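Local coordinates for hypothetical protein PAE2307 (Pyrobaculum aerophilum, PDB 1WVQ) that belongs to a family of adenosine-specific kinases and carries a stably phosphorylated histidine, at the interface of chains A and B and the interface of chains A and C. Sequence-based numbering; all coordinates share one arbitrary frame. Chains: chain A/B/C, hypothetical protein PAE2307.

Contact 1: the interface of chains A and B. Residues chain A 30, 33-34, 37; chain B 160, 166.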
# COMPACT_ATOMS: atom_id res chain seq x y z
N LYS A 30 -15.07 -15.06 -1.93
CA LYS A 30 -13.65 -15.26 -1.66
C LYS A 30 -13.18 -14.49 -0.42
O LYS A 30 -12.12 -14.76 0.12
CB LYS A 30 -12.82 -14.87 -2.89
CG LYS A 30 -11.36 -15.36 -2.83
CD LYS A 30 -10.71 -15.35 -4.22
CE LYS A 30 -10.42 -13.95 -4.75
NZ LYS A 30 -9.23 -13.34 -4.08
N GLU A 33 -11.95 -16.60 2.61
CA GLU A 33 -10.63 -17.21 2.51
C GLU A 33 -9.52 -16.17 2.56
O GLU A 33 -8.48 -16.38 3.20
CB GLU A 33 -10.52 -18.04 1.22
CG GLU A 33 -11.46 -19.24 1.23
CD GLU A 33 -11.03 -20.35 0.28
OE1 GLU A 33 -9.84 -20.41 -0.10
OE2 GLU A 33 -11.89 -21.18 -0.06
N ASP A 34 -9.72 -15.03 1.90
CA ASP A 34 -8.69 -14.00 1.91
C ASP A 34 -8.47 -13.42 3.31
O ASP A 34 -7.34 -13.12 3.68
CB ASP A 34 -9.03 -12.89 0.91
CG ASP A 34 -8.89 -13.34 -0.54
OD1 ASP A 34 -8.28 -14.41 -0.79
OD2 ASP A 34 -9.37 -12.62 -1.44
N GLU A 37 -6.50 -15.91 5.39
CA GLU A 37 -5.09 -15.84 5.04
C GLU A 37 -4.40 -14.61 5.61
O GLU A 37 -3.27 -14.69 6.09
CB GLU A 37 -4.93 -15.89 3.52
CG GLU A 37 -5.25 -17.27 2.96
CD GLU A 37 -4.98 -17.38 1.47
OE1 GLU A 37 -3.98 -16.81 1.01
OE2 GLU A 37 -5.76 -18.06 0.78
N ARG B 160 -11.84 -22.90 -6.66
CA ARG B 160 -10.72 -23.59 -7.27
C ARG B 160 -10.96 -24.17 -8.67
O ARG B 160 -10.07 -24.15 -9.51
CB ARG B 160 -10.25 -24.69 -6.32
CG ARG B 160 -9.62 -24.11 -5.06
CD ARG B 160 -9.54 -25.08 -3.89
NE ARG B 160 -8.92 -24.42 -2.74
CZ ARG B 160 -9.49 -23.45 -2.03
NH1 ARG B 160 -10.71 -23.03 -2.34
NH2 ARG B 160 -8.82 -22.87 -1.05
N LYS B 166 -8.24 -19.74 -6.45
CA LYS B 166 -7.51 -20.43 -5.40
C LYS B 166 -7.04 -21.77 -5.97
O LYS B 166 -7.57 -22.24 -6.98
CB LYS B 166 -8.41 -20.68 -4.18
CG LYS B 166 -8.79 -19.42 -3.42
CD LYS B 166 -7.59 -18.73 -2.77
CE LYS B 166 -8.04 -17.52 -1.96
NZ LYS B 166 -6.89 -16.74 -1.39
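Helix 31-40 of chain A, with A:Lys30 in the loop just ahead of it, meets the end of helix 149-162 and the C-terminal tail of chain B. The tail residue B:Lys166 buries the most surface here, its chain bent at chi2 (-65°) and then straight out to NZ. That ammonium runs in between two carboxylates: it hydrogen-bonds A:Asp34 OD1 at 2.8 Å, nearly along the C-O axis, and A:Glu37 OE2 at 2.8 Å from above the carboxylate plane. A:Lys30 supports the first of these from its own chain, NZ reaching the syn lone pair of A:Asp34 OD2 at 2.7 Å. A:Asp34 thus lies between two lysines, which would probably favour its charged form.

Beside this, B:Arg160 comes at A:Glu33 from the opposite direction and grips it end-on. Its NH2 bonds A:Glu33 OE1 at 2.8 Å and NH1 bonds A:Glu33 OE2 at 3.2 Å, both oxygens met on their syn sides, with the two flat groups twisted 37° apart. CB of B:Lys166 lies over the centre of one guanidinium face, 3.6 Å above it, helping to hold that group in place. An alanine in place of B:Lys166 would keep this CB but would probably leave A:Glu37 OE2 and A:Asp34 OD1 without the cation they share, though A:Asp34 would keep A:Lys30. In the fold, the site joins one side of helix 31-40 to the last helix and tail of the neighbouring subunit.

Contact 2: the interface of chains A and C. Residues chain A 163-165, 167; chain C 36-37, 40.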
# COMPACT_ATOMS: atom_id res chain seq x y z
N VAL A 163 4.69 -1.00 26.56
CA VAL A 163 4.52 -1.75 25.32
C VAL A 163 5.74 -1.63 24.42
O VAL A 163 5.96 -2.47 23.54
CB VAL A 163 3.26 -1.30 24.55
CG1 VAL A 163 2.02 -1.78 25.28
CG2 VAL A 163 3.23 0.21 24.42
N LYS A 164 6.55 -0.60 24.65
CA LYS A 164 7.77 -0.39 23.88
C LYS A 164 7.55 -0.24 22.37
O LYS A 164 8.38 -0.69 21.57
CB LYS A 164 8.75 -1.54 24.16
CG LYS A 164 9.18 -1.65 25.63
CD LYS A 164 10.01 -2.91 25.88
CE LYS A 164 10.63 -2.91 27.27
NZ LYS A 164 9.63 -2.63 28.33
N TYR A 165 6.45 0.40 21.99
CA TYR A 165 6.16 0.63 20.57
C TYR A 165 6.83 1.90 20.06
O TYR A 165 6.85 2.15 18.85
CB TYR A 165 4.65 0.73 20.33
CG TYR A 165 3.87 -0.55 20.55
CD1 TYR A 165 4.50 -1.79 20.50
CD2 TYR A 165 2.49 -0.52 20.74
CE1 TYR A 165 3.77 -2.97 20.64
CE2 TYR A 165 1.76 -1.69 20.88
CZ TYR A 165 2.40 -2.91 20.82
OH TYR A 165 1.67 -4.07 20.95
N LEU A 167 10.28 4.83 20.97
CA LEU A 167 11.57 4.98 21.62
C LEU A 167 11.71 6.35 22.29
O LEU A 167 12.50 6.45 23.25
CB LEU A 167 12.70 4.79 20.61
CG LEU A 167 12.78 3.42 19.93
CD1 LEU A 167 13.82 3.46 18.85
CD2 LEU A 167 13.10 2.33 20.94
OXT LEU A 167 11.03 7.30 21.85
N TYR C 36 12.53 -0.32 13.85
CA TYR C 36 12.26 -0.83 15.18
C TYR C 36 10.75 -0.92 15.37
O TYR C 36 10.22 -1.95 15.79
CB TYR C 36 12.85 0.10 16.24
CG TYR C 36 12.38 -0.22 17.65
CD1 TYR C 36 13.03 -1.20 18.41
CD2 TYR C 36 11.26 0.40 18.19
CE1 TYR C 36 12.57 -1.54 19.68
CE2 TYR C 36 10.79 0.06 19.45
CZ TYR C 36 11.45 -0.91 20.19
OH TYR C 36 10.97 -1.26 21.43
N GLU C 37 10.05 0.16 15.06
CA GLU C 37 8.60 0.21 15.21
C GLU C 37 7.87 -0.76 14.30
O GLU C 37 6.93 -1.43 14.73
CB GLU C 37 8.10 1.64 14.97
CG GLU C 37 8.49 2.60 16.08
CD GLU C 37 7.96 4.00 15.85
OE1 GLU C 37 6.80 4.12 15.42
OE2 GLU C 37 8.70 4.97 16.11
N VAL C 40 8.34 -4.29 16.08
CA VAL C 40 7.64 -4.51 17.34
C VAL C 40 6.11 -4.42 17.27
O VAL C 40 5.42 -5.05 18.07
CB VAL C 40 8.20 -3.56 18.45
CG1 VAL C 40 7.69 -2.15 18.25
CG2 VAL C 40 7.85 -4.09 19.83
O HOH W 1 5.00 2.48 16.72
O HOH W 2 2.50 -5.86 18.67
O HOH W 3 10.44 5.73 18.17
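A:Leu167 lays its CD2 methyl over one face of the C:Tyr36 ring, 3.7 Å from the ring centroid and offset toward the rim, a CH-pi contact. Its CG and CD1 lie over the CD2 side of the same ring. A second apolar touch joins CD1 of A:Tyr165 to CG1 of C:Val40 at 3.9 Å, the two side chains meeting at a slant. The A:Tyr165 ring is backed within its own chain by A:Val163 CB, which sits over the centre of one face.

Between these two contacts comes a direct hydrogen bond: the phenol OH of C:Tyr36 donates to the backbone carbonyl A:Lys164 O at 2.7 Å, 18° from the carbonyl plane. With CG anti to the backbone N (chi1 169°), the C:Tyr36 ring reaches the chain A tail with both its face and its hydroxyl.

Water closes the rim. C:Glu37 uses both carboxylate oxygens: OE1 lies 2.8 Å from water 1, which also meets A:Tyr165 O, and OE2 lies 2.8 Å from water 3, shared with A:Leu167 N. Water 2 joins A:Tyr165 OH to C:Val40 O. In the fold, the chain A tail following helix 149-162 packs against helix 31-40 of chain C, and two-fold symmetry repeats the arrangement with the chains exchanged.

Contact 3: the interface of chains A and B. Residues chain A 58, 60, 62; chain B 151, 154.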
# COMPACT_ATOMS: atom_id res chain seq x y z
N LYS A 58 -26.60 -18.59 -1.90
CA LYS A 58 -27.18 -19.28 -0.75
C LYS A 58 -27.30 -18.37 0.48
O LYS A 58 -27.92 -18.74 1.47
CB LYS A 58 -26.37 -20.54 -0.43
CG LYS A 58 -26.51 -21.62 -1.49
CD LYS A 58 -25.97 -22.96 -1.04
CE LYS A 58 -26.30 -24.03 -2.09
NZ LYS A 58 -25.96 -25.41 -1.65
N LEU A 60 -25.27 -17.54 2.89
CA LEU A 60 -24.83 -18.17 4.12
C LEU A 60 -23.72 -17.41 4.82
O LEU A 60 -22.92 -16.72 4.18
CB LEU A 60 -24.35 -19.59 3.84
CG LEU A 60 -25.37 -20.54 3.22
CD1 LEU A 60 -24.67 -21.77 2.70
CD2 LEU A 60 -26.44 -20.89 4.26
N ARG A 62 -20.49 -17.43 5.94
CA ARG A 62 -19.31 -18.24 5.65
C ARG A 62 -18.30 -18.02 6.76
O ARG A 62 -18.16 -16.90 7.26
CB ARG A 62 -18.73 -17.82 4.30
CG ARG A 62 -19.74 -17.83 3.16
CD ARG A 62 -20.16 -19.25 2.80
NE ARG A 62 -21.13 -19.27 1.70
CZ ARG A 62 -21.43 -20.35 0.99
NH1 ARG A 62 -20.83 -21.50 1.25
NH2 ARG A 62 -22.32 -20.26 0.01
N ASP B 151 -21.30 -27.26 2.72
CA ASP B 151 -21.36 -25.98 2.01
C ASP B 151 -19.95 -25.45 1.80
O ASP B 151 -19.63 -24.88 0.75
CB ASP B 151 -22.14 -24.93 2.80
CG ASP B 151 -23.61 -25.25 2.90
OD1 ASP B 151 -24.19 -25.71 1.89
OD2 ASP B 151 -24.19 -25.01 3.98
N GLU B 154 -18.17 -27.11 -1.02
CA GLU B 154 -18.66 -26.63 -2.30
C GLU B 154 -18.13 -25.22 -2.60
O GLU B 154 -17.80 -24.92 -3.74
CB GLU B 154 -20.19 -26.70 -2.32
CG GLU B 154 -20.67 -28.13 -2.60
CD GLU B 154 -22.17 -28.32 -2.44
OE1 GLU B 154 -22.91 -27.32 -2.49
OE2 GLU B 154 -22.60 -29.49 -2.29
O HOH W 4 -23.44 -25.26 -0.74
O HOH W 5 -26.86 -25.60 1.02
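A:Leu60 and B:Asp151 meet at about a right angle, the CD1 methyl of the leucine pressing against the aspartate carboxylate, 3.6 Å from its CG. The same methyl also covers one face of the A:Arg62 guanidinium, toward its rim, 3.8 Å above the plane, so the leucine tip fills the corner between arginine and aspartate. A:Arg62 also crosses B:Asp151 nearly perpendicularly, its guanidinium turned 75° from the carboxylate. Bent at chi2 (-69°), the arginine directs NH1 toward the backbone carbonyl B:Asp151 O, which lies in plane at the guanidinium edge but 3.6 Å from NH1, a loose approach.

A:Lys58 approaches from the loop before strand 60-65, extended beyond CG, slanting past B:Asp151 and crossing B:Glu154 at about a right angle. Its ammonium forms long salt bridges to both acids of helix 149-162, with NZ 3.7 Å from B:Glu154 OE1 and 4.0 Å from B:Asp151 OD1. At these lengths the pairing is probably helped by bridging water, and it probably steadies the first turns of the helix against chain A.

Two waters bridge A:Lys58 to B:Asp151: water 5 joins A:Lys58 NZ to B:Asp151 OD1, while water 4 touches A:Lys58 NZ at 2.7 Å and both B:Asp151 OD1 and B:Glu154 OE1 at 2.8 Å.

Contacts 1 and 3 belong to one A-B interface, their C-alpha centres about 14 Å apart: helix 149-162 of chain B serves both, its early turns in contact 3 and its far end, with the tail beyond, in contact 1. Contact 2 involves the C-terminal tail of chain A, its C-alpha centre about 32 Å from that of contact 1 and 42 Å from that of contact 3. Its two-fold twin places the tail of chain C on helix 31-40 of chain A. That helix thus takes tails from two neighbours, Glu37 serving both, consistent with the six-copy deposited assembly, which the structure alone does not prove to be the working oligomer.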